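Oxidase/hydroxylase (Streptomyces hygroscopicus subsp. hygroscopicus, PDB 4XCB) binds 2-oxoglutarate, a divalent metal and hygromycin B, and probably acts as a 2-oxoglutarate-dependent dioxygenase in orthosomycin biosynthesis. Local coordinates at residues N108-D113 / A165-R171; F15-F20 / L201-L207; L39-D43 / Y55-A61. All coordinates share one frame; numbering follows the deposited sequence.

Interaction 1: N108-D113 / A165-R171; sequences NSELLD and ANFPLLR
The carboxylate of Glu110 receives two consecutive backbone N-H groups of 165-171, those of Leu169 and Leu170, where helix 170-175 begins. OE2 turns its syn lone pair to Leu169 N at 2.8 Å, while OE1 takes the N-H of Leu170 at 2.9 Å along a nearly straight path (166°). With both oxygens held, the group cannot easily rotate, and its place at the start of a helix would probably favour the ionised form. CB of Glu110 points away from the partner segment; the bend at chi2 (-56°) folds the chain back and delivers the carboxylate. A water linking Glu110 OE2, Ser109 N and Phe167 O extends this polar network.

Nearby, Ala165 O is approached by Asn108 ND2 at 3.0 Å, from above the carbonyl plane, and by Ser109 OG, whose apparent separation is doubtfully short; Ser109 OG also bonds to Arg121. At the far end, Leu111 lays CD1 over the centre of one face of the Arg171 guanidinium and sets CG 3.8 Å from Pro168 CB. Arg171 NH1 reaches Asp113 OD1 (3.2 Å) in the guanidinium plane, yet the carboxylate stands almost perpendicular to that plane. This salt bridge is shared outward: Arg171 NE pairs with Asp254, and Asp113 OD1 also accepts from Gln118.

The contact thus joins the loop leading into strand 112-113 to the start of helix 170-175. Strand 118-119 flanks it beside Leu111, Leu112 and Arg171, while Phe167 meets Tyr129 of the second subunit edge to face.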
loop_
_atom_site.group_PDB
_atom_site.type_symbol
_atom_site.label_atom_id
_atom_site.label_comp_id
_atom_site.label_asym_id
_atom_site.label_seq_id
_atom_site.Cartn_x
_atom_site.Cartn_y
_atom_site.Cartn_z
ATOM N N ASN A 108 -0.882 -4.701 -13.839
ATOM C CA ASN A 108 -1.475 -4.108 -12.645
ATOM C C ASN A 108 -2.132 -2.740 -12.850
ATOM O O ASN A 108 -3.119 -2.413 -12.167
ATOM C CB ASN A 108 -0.411 -4.001 -11.555
ATOM C CG ASN A 108 -0.995 -3.726 -10.173
ATOM O OD1 ASN A 108 -1.957 -4.377 -9.733
ATOM N ND2 ASN A 108 -0.416 -2.750 -9.482
ATOM N N SER A 109 -1.602 -1.932 -13.762
ATOM C CA SER A 109 -2.073 -0.555 -13.902
ATOM C C SER A 109 -2.572 -0.150 -15.295
ATOM O O SER A 109 -2.591 1.045 -15.624
ATOM C CB SER A 109 -0.965 0.412 -13.476
ATOM O OG SER A 109 -0.743 0.341 -12.076
ATOM N N GLU A 110 -3.019 -1.110 -16.098
ATOM C CA GLU A 110 -3.513 -0.783 -17.424
ATOM C C GLU A 110 -4.837 -0.053 -17.317
ATOM O O GLU A 110 -5.537 -0.171 -16.296
ATOM C CB GLU A 110 -3.627 -2.042 -18.279
ATOM C CG GLU A 110 -2.264 -2.720 -18.443
ATOM C CD GLU A 110 -1.212 -1.782 -19.034
ATOM O OE1 GLU A 110 -1.470 -1.224 -20.112
ATOM O OE2 GLU A 110 -0.145 -1.602 -18.422
ATOM N N LEU A 111 -5.178 0.695 -18.362
ATOM C CA LEU A 111 -6.305 1.616 -18.307
ATOM C C LEU A 111 -7.588 1.017 -18.852
ATOM O O LEU A 111 -7.578 0.085 -19.657
ATOM C CB LEU A 111 -5.978 2.904 -19.071
ATOM C CG LEU A 111 -4.651 3.560 -18.698
ATOM C CD1 LEU A 111 -4.346 4.743 -19.615
ATOM C CD2 LEU A 111 -4.658 3.992 -17.237
ATOM N N LEU A 112 -8.704 1.568 -18.387
ATOM C CA LEU A 112 -10.019 1.244 -18.915
ATOM C C LEU A 112 -10.817 2.534 -18.955
ATOM O O LEU A 112 -10.858 3.261 -17.967
ATOM C CB LEU A 112 -10.716 0.188 -18.054
ATOM C CG LEU A 112 -12.182 -0.130 -18.358
ATOM C CD1 LEU A 112 -12.339 -0.728 -19.739
ATOM C CD2 LEU A 112 -12.755 -1.076 -17.297
ATOM N N ASP A 113 -11.405 2.830 -20.112
ATOM C CA ASP A 113 -12.241 4.009 -20.264
ATOM C C ASP A 113 -13.663 3.607 -19.925
ATOM O O ASP A 113 -14.185 2.635 -20.485
ATOM C CB ASP A 113 -12.181 4.571 -21.686
ATOM C CG ASP A 113 -10.774 4.959 -22.108
ATOM O OD1 ASP A 113 -9.978 5.381 -21.242
ATOM O OD2 ASP A 113 -10.462 4.839 -23.313
ATOM N N ALA A 165 3.081 -3.143 -11.284
ATOM C CA ALA A 165 3.301 -1.902 -12.024
ATOM C C ALA A 165 2.385 -0.786 -11.544
ATOM O O ALA A 165 1.187 -1.003 -11.299
ATOM C CB ALA A 165 3.106 -2.131 -13.519
ATOM N N ASN A 166 2.947 0.408 -11.387
ATOM C CA ASN A 166 2.139 1.583 -11.031
ATOM C C ASN A 166 1.786 2.459 -12.231
ATOM O O ASN A 166 0.942 3.350 -12.125
ATOM C CB ASN A 166 2.854 2.444 -9.994
ATOM C CG ASN A 166 2.900 1.802 -8.635
ATOM O OD1 ASN A 166 1.855 1.541 -8.019
ATOM N ND2 ASN A 166 4.107 1.577 -8.129
ATOM N N PHE A 167 2.427 2.210 -13.371
ATOM C CA PHE A 167 2.158 2.963 -14.587
ATOM C C PHE A 167 1.556 2.047 -15.642
ATOM O O PHE A 167 1.861 0.857 -15.659
ATOM C CB PHE A 167 3.436 3.586 -15.164
ATOM C CG PHE A 167 4.144 4.553 -14.245
ATOM C CD1 PHE A 167 3.668 5.852 -14.076
ATOM C CD2 PHE A 167 5.285 4.174 -13.574
ATOM C CE1 PHE A 167 4.333 6.743 -13.257
ATOM C CE2 PHE A 167 5.957 5.064 -12.746
ATOM C CZ PHE A 167 5.471 6.348 -12.589
ATOM N N PRO A 168 0.728 2.596 -16.541
ATOM C CA PRO A 168 0.222 1.802 -17.663
ATOM C C PRO A 168 1.253 1.701 -18.779
ATOM O O PRO A 168 2.083 2.605 -18.950
ATOM C CB PRO A 168 -1.010 2.582 -18.116
ATOM C CG PRO A 168 -0.639 4.006 -17.802
ATOM C CD PRO A 168 0.112 3.936 -16.501
ATOM N N LEU A 169 1.196 0.612 -19.531
ATOM C CA LEU A 169 2.180 0.360 -20.579
ATOM C C LEU A 169 1.560 0.395 -21.977
ATOM O O LEU A 169 2.123 0.977 -22.902
ATOM C CB LEU A 169 2.854 -0.988 -20.343
ATOM C CG LEU A 169 3.918 -1.340 -21.389
ATOM C CD1 LEU A 169 5.184 -0.523 -21.162
ATOM C CD2 LEU A 169 4.218 -2.820 -21.374
ATOM N N LEU A 170 0.390 -0.205 -22.139
ATOM C CA LEU A 170 -0.110 -0.441 -23.478
ATOM C C LEU A 170 -0.706 0.788 -24.166
ATOM O O LEU A 170 -0.607 0.921 -25.389
ATOM C CB LEU A 170 -1.130 -1.577 -23.447
ATOM C CG LEU A 170 -0.488 -2.923 -23.083
ATOM C CD1 LEU A 170 -1.479 -4.079 -23.303
ATOM C CD2 LEU A 170 0.811 -3.156 -23.871
ATOM N N ARG A 171 -1.324 1.682 -23.397
ATOM C CA ARG A 171 -2.051 2.801 -23.994
ATOM C C ARG A 171 -1.093 3.751 -24.726
ATOM O O ARG A 171 -1.372 4.168 -25.846
ATOM C CB ARG A 171 -2.859 3.558 -22.929
ATOM C CG ARG A 171 -3.833 4.604 -23.467
ATOM C CD ARG A 171 -4.995 3.973 -24.227
ATOM N NE ARG A 171 -5.861 3.146 -23.382
ATOM C CZ ARG A 171 -6.984 3.570 -22.811
ATOM N NH1 ARG A 171 -7.389 4.821 -22.980
ATOM N NH2 ARG A 171 -7.711 2.739 -22.070
HETATM O O HOH W 1 0.276 -1.685 -15.991
#

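Interaction 2: F15-F20 / L201-L207; sequences FDTTGF and LLLNEAL
Leu207 pushes CD1 into the hollow at the end of helix 9-18, where Gly19 carries no side chain and its positive phi turns the chain out of the helix. This methyl rests 3.4 Å from Thr18 O, while Leu207 CD2 turns to the ring of Phe20, 3.8 Å from its CD1. Leu201 CD2 comes to the opposite rim, 4.0 Å from Phe20 CD2, on the same side of the ring plane as the Leu207 methyl; both approach obliquely. Leu203 CD1 adds a third apolar bump against Phe20 CB.

With CG anti to the backbone N (chi1 -175°), the Phe15 ring wedges between the Gly19 backbone, whose C lies 4.1 Å above one ring face toward the rim, and the Leu202-Asn204 backbone at its edge: CE1 comes 3.5 Å from Leu202 O, and CZ abuts Asn204 CB. The Asn204 amide runs nearly parallel to the ring, 9° from its plane. Its ND2 reaches Phe15 O through a water, while OD1 accepts from Ala206 N in an Asx turn at the start of the type I beta turn Asn204-Leu207.

Between these two packings, Asn204 N gives a hydrogen bond to Gly19 O (2.9 Å), and Phe20 CA-H leans on Leu202 O (3.1 Å) beside the antiparallel non-hydrogen-bonded pair Phe20-Leu203.

Glu205, next along the chain, touches the bound hygromycin B and is an iron-site residue of this protein. Strand 20-23 is thereby laid along strand 200-204 at one margin of the large sheet; helix 72-82 packs against Phe15 and Leu202, and strand 156-159 against Leu201, Leu203 and Leu207.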
loop_
_atom_site.group_PDB
_atom_site.type_symbol
_atom_site.label_atom_id
_atom_site.label_comp_id
_atom_site.label_asym_id
_atom_site.label_seq_id
_atom_site.Cartn_x
_atom_site.Cartn_y
_atom_site.Cartn_z
ATOM N N PHE A 15 7.114 -16.288 -6.054
ATOM C CA PHE A 15 5.794 -15.936 -6.557
ATOM C C PHE A 15 5.489 -14.462 -6.286
ATOM O O PHE A 15 4.949 -13.767 -7.139
ATOM C CB PHE A 15 4.707 -16.818 -5.943
ATOM C CG PHE A 15 3.355 -16.570 -6.518
ATOM C CD1 PHE A 15 2.944 -17.210 -7.681
ATOM C CD2 PHE A 15 2.506 -15.659 -5.923
ATOM C CE1 PHE A 15 1.684 -16.955 -8.205
ATOM C CE2 PHE A 15 1.248 -15.398 -6.443
ATOM C CZ PHE A 15 0.831 -16.047 -7.572
ATOM N N ASP A 16 5.841 -13.997 -5.094
ATOM C CA ASP A 16 5.591 -12.620 -4.717
ATOM C C ASP A 16 6.352 -11.684 -5.642
ATOM O O ASP A 16 5.810 -10.704 -6.145
ATOM C CB ASP A 16 6.004 -12.384 -3.269
ATOM C CG ASP A 16 6.001 -10.919 -2.888
ATOM O OD1 ASP A 16 4.976 -10.233 -3.085
ATOM O OD2 ASP A 16 7.034 -10.442 -2.364
ATOM N N THR A 17 7.626 -11.989 -5.874
ATOM C CA THR A 17 8.464 -11.016 -6.558
ATOM C C THR A 17 8.312 -11.042 -8.074
ATOM O O THR A 17 8.587 -10.039 -8.735
ATOM C CB THR A 17 9.951 -11.210 -6.211
ATOM O OG1 THR A 17 10.326 -12.582 -6.386
ATOM C CG2 THR A 17 10.211 -10.783 -4.773
ATOM N N THR A 18 7.876 -12.168 -8.633
ATOM C CA THR A 18 7.799 -12.304 -10.085
ATOM C C THR A 18 6.380 -12.448 -10.634
ATOM O O THR A 18 6.146 -12.277 -11.833
ATOM C CB THR A 18 8.613 -13.523 -10.567
ATOM O OG1 THR A 18 7.926 -14.733 -10.204
ATOM C CG2 THR A 18 10.009 -13.516 -9.957
ATOM N N GLY A 19 5.434 -12.780 -9.757
ATOM C CA GLY A 19 4.043 -12.898 -10.164
ATOM C C GLY A 19 3.671 -14.280 -10.661
ATOM O O GLY A 19 2.551 -14.494 -11.080
ATOM N N PHE A 20 4.619 -15.206 -10.646
ATOM C CA PHE A 20 4.299 -16.565 -11.043
ATOM C C PHE A 20 5.285 -17.521 -10.417
ATOM O O PHE A 20 6.254 -17.105 -9.782
ATOM C CB PHE A 20 4.278 -16.714 -12.571
ATOM C CG PHE A 20 5.624 -16.625 -13.217
ATOM C CD1 PHE A 20 6.248 -15.400 -13.400
ATOM C CD2 PHE A 20 6.249 -17.765 -13.674
ATOM C CE1 PHE A 20 7.488 -15.325 -14.023
ATOM C CE2 PHE A 20 7.488 -17.693 -14.292
ATOM C CZ PHE A 20 8.105 -16.473 -14.461
ATOM N N LEU A 201 2.386 -24.030 -13.980
ATOM C CA LEU A 201 2.712 -22.620 -13.801
ATOM C C LEU A 201 1.562 -21.986 -13.001
ATOM O O LEU A 201 0.421 -21.912 -13.470
ATOM C CB LEU A 201 2.943 -21.924 -15.158
ATOM C CG LEU A 201 3.661 -20.564 -15.218
ATOM C CD1 LEU A 201 4.116 -20.285 -16.642
ATOM C CD2 LEU A 201 2.748 -19.417 -14.727
ATOM N N LEU A 202 1.886 -21.572 -11.777
ATOM C CA LEU A 202 0.961 -20.867 -10.890
ATOM C C LEU A 202 1.101 -19.380 -11.197
ATOM O O LEU A 202 2.198 -18.845 -11.103
ATOM C CB LEU A 202 1.303 -21.154 -9.432
ATOM C CG LEU A 202 0.393 -20.641 -8.317
ATOM C CD1 LEU A 202 -0.879 -21.461 -8.283
ATOM C CD2 LEU A 202 1.091 -20.729 -6.975
ATOM N N LEU A 203 -0.005 -18.713 -11.530
ATOM C CA LEU A 203 0.068 -17.380 -12.131
ATOM C C LEU A 203 -0.838 -16.365 -11.433
ATOM O O LEU A 203 -2.038 -16.573 -11.317
ATOM C CB LEU A 203 -0.314 -17.473 -13.608
ATOM C CG LEU A 203 -0.408 -16.193 -14.433
ATOM C CD1 LEU A 203 0.953 -15.512 -14.479
ATOM C CD2 LEU A 203 -0.876 -16.531 -15.840
ATOM N N ASN A 204 -0.252 -15.271 -10.972
ATOM C CA ASN A 204 -1.001 -14.087 -10.541
ATOM C C ASN A 204 -1.534 -13.374 -11.774
ATOM O O ASN A 204 -0.747 -12.892 -12.587
ATOM C CB ASN A 204 -0.079 -13.154 -9.742
ATOM C CG ASN A 204 -0.824 -11.980 -9.103
ATOM O OD1 ASN A 204 -1.909 -11.616 -9.532
ATOM N ND2 ASN A 204 -0.219 -11.378 -8.074
ATOM N N GLU A 205 -2.847 -13.280 -11.935
ATOM C CA GLU A 205 -3.380 -12.732 -13.181
ATOM C C GLU A 205 -3.116 -11.231 -13.309
ATOM O O GLU A 205 -3.358 -10.640 -14.360
ATOM C CB GLU A 205 -4.874 -13.046 -13.307
ATOM C CG GLU A 205 -5.115 -14.480 -13.818
ATOM C CD GLU A 205 -4.635 -14.675 -15.249
ATOM O OE1 GLU A 205 -5.072 -13.921 -16.142
ATOM O OE2 GLU A 205 -3.813 -15.586 -15.483
ATOM N N ALA A 206 -2.560 -10.632 -12.267
ATOM C CA ALA A 206 -2.096 -9.245 -12.363
ATOM C C ALA A 206 -0.874 -9.113 -13.281
ATOM O O ALA A 206 -0.612 -8.023 -13.801
ATOM C CB ALA A 206 -1.781 -8.702 -10.980
ATOM N N LEU A 207 -0.143 -10.207 -13.477
ATOM C CA LEU A 207 1.066 -10.179 -14.306
ATOM C C LEU A 207 0.695 -9.941 -15.761
ATOM O O LEU A 207 -0.246 -10.519 -16.256
ATOM C CB LEU A 207 1.830 -11.490 -14.154
ATOM C CG LEU A 207 3.192 -11.536 -14.827
ATOM C CD1 LEU A 207 4.148 -10.611 -14.081
ATOM C CD2 LEU A 207 3.685 -12.957 -14.770
HETATM O O HOH W 2 2.409 -12.045 -6.918
#

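Interaction 3: L39-D43 / Y55-A61; sequences LERLD and YPDLPAA
Tyr55 spans the contact, its ring lying beneath Leu39 and alongside the turn following helix 29-40. A chi1 of -58°, which sets CG beside the backbone N, carries the ring from CB toward 39-43. There CG meets Leu39 CD2 at 3.8 Å; that methyl sits almost exactly over the ring centre, 3.7 Å from the centroid and 5° off the normal, a CH-pi contact that also spans CD2 and CE2 of the ring. Farther along the other rim, CD1 passes Asp43 O at 3.6 Å, and CE1 comes within 3.2 Å of Leu39 O while Leu42 O approaches near the ring plane. CZ lies 3.9 Å from Leu39 CB. At the tip, OH hydrogen-bonds to Arg95, and a water 2.8 Å from Tyr55 OH donates to Leu42 O.

Beyond the ring, on the side of Leu39, Leu58 CD2 touches both Leu39 CD2 and Leu42 CD1 at 3.7 Å. Leu42 CD2 continues this packing to Ala61, on the short helix 58-61.

Plain packing therefore joins the C-terminal part of helix 29-40 to the segment leaving strand 52-55, an outer strand of the large sheet. Phe65 of helix 63-69 packs on all three leucines, and strand 220-229 lies against Leu39 and Leu58.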
loop_
_atom_site.group_PDB
_atom_site.type_symbol
_atom_site.label_atom_id
_atom_site.label_comp_id
_atom_site.label_asym_id
_atom_site.label_seq_id
_atom_site.Cartn_x
_atom_site.Cartn_y
_atom_site.Cartn_z
ATOM N N LEU A 39 -8.590 -35.134 -23.573
ATOM C CA LEU A 39 -8.820 -33.974 -24.433
ATOM C C LEU A 39 -9.117 -34.387 -25.869
ATOM O O LEU A 39 -9.964 -33.794 -26.531
ATOM C CB LEU A 39 -7.623 -33.032 -24.403
ATOM C CG LEU A 39 -7.415 -32.236 -23.116
ATOM C CD1 LEU A 39 -6.068 -31.562 -23.186
ATOM C CD2 LEU A 39 -8.506 -31.198 -22.907
ATOM N N GLU A 40 -8.430 -35.419 -26.345
ATOM C CA GLU A 40 -8.659 -35.899 -27.706
ATOM C C GLU A 40 -10.093 -36.371 -27.909
ATOM O O GLU A 40 -10.606 -36.341 -29.026
ATOM C CB GLU A 40 -7.681 -37.023 -28.043
ATOM C CG GLU A 40 -6.228 -36.579 -28.037
ATOM C CD GLU A 40 -5.281 -37.644 -28.558
ATOM O OE1 GLU A 40 -5.760 -38.624 -29.171
ATOM O OE2 GLU A 40 -4.053 -37.503 -28.354
ATOM N N ARG A 41 -10.735 -36.796 -26.823
ATOM C CA ARG A 41 -12.118 -37.252 -26.863
ATOM C C ARG A 41 -13.138 -36.162 -26.519
ATOM O O ARG A 41 -14.312 -36.454 -26.297
ATOM C CB ARG A 41 -12.297 -38.437 -25.908
ATOM C CG ARG A 41 -11.756 -39.753 -26.442
ATOM C CD ARG A 41 -11.940 -40.884 -25.437
ATOM N NE ARG A 41 -10.861 -40.939 -24.457
ATOM C CZ ARG A 41 -10.980 -40.529 -23.200
ATOM N NH1 ARG A 41 -12.129 -40.027 -22.770
ATOM N NH2 ARG A 41 -9.952 -40.618 -22.373
ATOM N N LEU A 42 -12.697 -34.909 -26.463
ATOM C CA LEU A 42 -13.607 -33.810 -26.160
ATOM C C LEU A 42 -13.668 -32.823 -27.313
ATOM O O LEU A 42 -12.754 -32.755 -28.131
ATOM C CB LEU A 42 -13.181 -33.086 -24.884
ATOM C CG LEU A 42 -13.211 -33.890 -23.584
ATOM C CD1 LEU A 42 -12.491 -33.104 -22.488
ATOM C CD2 LEU A 42 -14.627 -34.207 -23.175
ATOM N N ASP A 43 -14.749 -32.056 -27.367
ATOM C CA ASP A 43 -14.953 -31.087 -28.436
ATOM C C ASP A 43 -14.316 -29.745 -28.111
ATOM O O ASP A 43 -14.240 -29.351 -26.944
ATOM C CB ASP A 43 -16.444 -30.884 -28.700
ATOM C CG ASP A 43 -17.111 -32.124 -29.251
ATOM O OD1 ASP A 43 -16.446 -32.853 -30.021
ATOM O OD2 ASP A 43 -18.295 -32.362 -28.918
ATOM N N TYR A 55 -10.953 -25.681 -25.407
ATOM C CA TYR A 55 -11.896 -26.563 -24.715
ATOM C C TYR A 55 -12.566 -25.710 -23.646
ATOM O O TYR A 55 -11.945 -25.381 -22.647
ATOM C CB TYR A 55 -11.186 -27.768 -24.085
ATOM C CG TYR A 55 -10.407 -28.642 -25.054
ATOM C CD1 TYR A 55 -10.962 -29.817 -25.554
ATOM C CD2 TYR A 55 -9.116 -28.304 -25.448
ATOM C CE1 TYR A 55 -10.258 -30.624 -26.432
ATOM C CE2 TYR A 55 -8.403 -29.104 -26.334
ATOM C CZ TYR A 55 -8.982 -30.266 -26.818
ATOM O OH TYR A 55 -8.280 -31.066 -27.698
ATOM N N PRO A 56 -13.827 -25.323 -23.864
ATOM C CA PRO A 56 -14.337 -24.197 -23.075
ATOM C C PRO A 56 -14.606 -24.435 -21.586
ATOM O O PRO A 56 -14.447 -23.495 -20.797
ATOM C CB PRO A 56 -15.645 -23.844 -23.789
ATOM C CG PRO A 56 -16.056 -25.079 -24.458
ATOM C CD PRO A 56 -14.793 -25.766 -24.883
ATOM N N ASP A 57 -15.023 -25.634 -21.199
ATOM C CA ASP A 57 -15.390 -25.858 -19.798
ATOM C C ASP A 57 -15.054 -27.287 -19.418
ATOM O O ASP A 57 -15.911 -28.164 -19.433
ATOM C CB ASP A 57 -16.884 -25.561 -19.573
ATOM C CG ASP A 57 -17.273 -25.547 -18.100
ATOM O OD1 ASP A 57 -16.491 -26.033 -17.258
ATOM O OD2 ASP A 57 -18.386 -25.060 -17.783
ATOM N N LEU A 58 -13.791 -27.526 -19.094
ATOM C CA LEU A 58 -13.340 -28.890 -18.872
ATOM C C LEU A 58 -13.975 -29.578 -17.659
ATOM O O LEU A 58 -14.274 -30.763 -17.739
ATOM C CB LEU A 58 -11.812 -28.920 -18.756
ATOM C CG LEU A 58 -11.091 -28.748 -20.092
ATOM C CD1 LEU A 58 -9.600 -28.694 -19.863
ATOM C CD2 LEU A 58 -11.420 -29.869 -21.036
ATOM N N PRO A 59 -14.176 -28.863 -16.535
ATOM C CA PRO A 59 -14.747 -29.628 -15.420
ATOM C C PRO A 59 -16.196 -30.053 -15.672
ATOM O O PRO A 59 -16.619 -31.070 -15.130
ATOM C CB PRO A 59 -14.651 -28.652 -14.240
ATOM C CG PRO A 59 -13.522 -27.751 -14.601
ATOM C CD PRO A 59 -13.646 -27.564 -16.081
ATOM N N ALA A 60 -16.933 -29.303 -16.488
ATOM C CA ALA A 60 -18.285 -29.700 -16.872
ATOM C C ALA A 60 -18.253 -30.816 -17.908
ATOM O O ALA A 60 -19.138 -31.681 -17.950
ATOM C CB ALA A 60 -19.060 -28.499 -17.421
ATOM N N ALA A 61 -17.213 -30.794 -18.735
ATOM C CA ALA A 61 -17.115 -31.669 -19.896
ATOM C C ALA A 61 -16.674 -33.093 -19.552
ATOM O O ALA A 61 -16.974 -34.038 -20.285
ATOM C CB ALA A 61 -16.163 -31.062 -20.915
HETATM O O HOH W 3 -10.023 -32.423 -29.376
#

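Interaction 2 joins distant parts of the chain, 15-20 with 201-207, and the other two are nested inside its loop: interaction 3 closes first, then interaction 1 opens. Interactions 2 and 3 belong to opposite margins of the same six-stranded antiparallel sheet of the double-stranded beta helix, through strands 20-23 and 52-55, with centres about 26 Å apart. Interaction 1 lies about 17 Å from interaction 2, centre to centre, and about 34 Å from interaction 3. Interactions 1 and 2 also meet the second subunit, where Asn166 and Asp16 bond across the interface. Interaction 2, nearest the metal and 2-oxoglutarate, is also the most central, about 9 Å from the chain centre against 18 Å for each of the others.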